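Transcriptional regulator, LYSR family (Neisseria meningitidis, PDB 4AB5) is a MetR-like LysR-family transcription factor that probably binds DNA to control methionine-biosynthesis genes, represented here by its regulatory domain. Local coordinates at residues B[50-54]-B[69-73]. Sequence-based numbering, arbitrary orientation.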
loop_
_atom_site.group_PDB
_atom_site.type_symbol
_atom_site.label_atom_id
_atom_site.label_comp_id
_atom_site.label_asym_id
_atom_site.label_seq_id
_atom_site.Cartn_x
_atom_site.Cartn_y
_atom_site.Cartn_z
ATOM N N VAL B 50 -20.597 0.760 7.678
ATOM C CA VAL B 50 -21.981 0.292 7.832
ATOM C C VAL B 50 -22.976 1.412 7.428
ATOM O O VAL B 50 -24.020 1.130 6.826
ATOM C CB VAL B 50 -22.246 -0.294 9.253
ATOM C CG1 VAL B 50 -23.733 -0.574 9.494
ATOM C CG2 VAL B 50 -21.430 -1.562 9.480
ATOM N N GLY B 51 -22.608 2.659 7.730
ATOM C CA GLY B 51 -23.400 3.836 7.403
ATOM C C GLY B 51 -23.645 3.977 5.916
ATOM O O GLY B 51 -24.762 4.278 5.499
ATOM N N LEU B 52 -22.602 3.708 5.109
ATOM C CA LEU B 52 -22.645 3.770 3.645
ATOM C C LEU B 52 -23.683 2.806 3.060
ATOM O O LEU B 52 -24.305 3.139 2.053
ATOM C CB LEU B 52 -21.276 3.483 3.035
ATOM C CG LEU B 52 -20.174 4.551 3.102
ATOM C CD1 LEU B 52 -18.873 3.927 2.778
ATOM C CD2 LEU B 52 -20.402 5.754 2.173
ATOM N N LEU B 53 -23.883 1.631 3.704
ATOM C CA LEU B 53 -24.878 0.616 3.305
ATOM C C LEU B 53 -26.285 1.168 3.486
ATOM O O LEU B 53 -27.100 1.086 2.566
ATOM C CB LEU B 53 -24.736 -0.692 4.118
ATOM C CG LEU B 53 -23.429 -1.464 4.028
ATOM C CD1 LEU B 53 -23.377 -2.545 5.076
ATOM C CD2 LEU B 53 -23.261 -2.083 2.673
ATOM N N LEU B 54 -26.555 1.762 4.668
ATOM C CA LEU B 54 -27.836 2.379 5.013
ATOM C C LEU B 54 -28.124 3.517 4.038
ATOM O O LEU B 54 -29.253 3.663 3.584
ATOM C CB LEU B 54 -27.801 2.928 6.453
ATOM C CG LEU B 54 -27.513 1.945 7.593
ATOM C CD1 LEU B 54 -27.146 2.689 8.864
ATOM C CD2 LEU B 54 -28.698 1.057 7.868
ATOM N N GLN B 69 -27.422 -4.293 14.127
ATOM C CA GLN B 69 -27.996 -3.073 13.591
ATOM C C GLN B 69 -29.117 -3.401 12.605
ATOM O O GLN B 69 -28.950 -4.243 11.711
ATOM C CB GLN B 69 -26.905 -2.226 12.926
ATOM C CG GLN B 69 -27.414 -0.917 12.335
ATOM C CD GLN B 69 -26.419 0.213 12.327
ATOM O OE1 GLN B 69 -26.764 1.338 11.977
ATOM N NE2 GLN B 69 -25.164 -0.039 12.694
ATOM N N ASN B 70 -30.247 -2.702 12.772
ATOM C CA ASN B 70 -31.450 -2.822 11.954
ATOM C C ASN B 70 -31.189 -2.400 10.501
ATOM O O ASN B 70 -30.529 -1.388 10.253
ATOM C CB ASN B 70 -32.572 -2.003 12.568
ATOM C CG ASN B 70 -33.910 -2.300 11.974
ATOM O OD1 ASN B 70 -34.536 -1.439 11.358
ATOM N ND2 ASN B 70 -34.367 -3.532 12.129
ATOM N N GLY B 71 -31.691 -3.205 9.566
ATOM C CA GLY B 71 -31.514 -2.982 8.139
ATOM C C GLY B 71 -30.166 -3.454 7.634
ATOM O O GLY B 71 -29.797 -3.167 6.497
ATOM N N ILE B 72 -29.431 -4.194 8.476
ATOM C CA ILE B 72 -28.114 -4.727 8.167
ATOM C C ILE B 72 -27.930 -6.170 8.657
ATOM O O ILE B 72 -28.287 -6.492 9.794
ATOM C CB ILE B 72 -26.967 -3.725 8.547
ATOM C CG1 ILE B 72 -26.415 -3.057 7.290
ATOM C CG2 ILE B 72 -25.828 -4.361 9.318
ATOM C CD1 ILE B 72 -26.543 -1.659 7.272
ATOM N N SER B 73 -27.420 -7.039 7.763
ATOM C CA SER B 73 -27.113 -8.441 8.050
ATOM C C SER B 73 -25.614 -8.710 7.950
ATOM O O SER B 73 -24.934 -8.195 7.058
ATOM C CB SER B 73 -27.895 -9.385 7.145
ATOM O OG SER B 73 -29.284 -9.132 7.258
#
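Ile72, in the segment that leads into strand 72-86, plugs its CD1 methyl between Val50, Leu53 and Leu54 of the short helix 50-54, an apolar contact at the periphery of the LysR regulatory domain, whose fold is of the periplasmic-binding-protein type. Ile72 CD1 lies 3.5 Å from Leu54 CD2, 3.7 Å from Val50 CG1 and 3.8 Å from Leu53 CB, so three side chains of the helix converge on a single methyl. Leu53 crosses Ile72 at about a right angle and brings its CD1 to within 3.8 Å of Ile72 CG1. Val50 and Leu53 also touch strand 60-63, through Val63 and Ala61.

Gln69 begins a type II turn that ends at Ile72, with Gly71 at a positive phi (81°) that favours glycine. With CG anti to the backbone N (chi1 -180°) and the chain extended beyond it, Gln69 carries its amide back to the helix. There Gln69 NE2 lies 3.5 Å from Val50 CG1 and Gln69 OE1 3.4 Å from Leu54 CD1, so both amide ends meet methyls. Ser73 joins the sheet by backbone bonding with Ile188. Shape and hydrophobic burial, rather than directional polar bonds, thus hold helix to turn, from buried Val50 and Leu53 out to exposed Leu54.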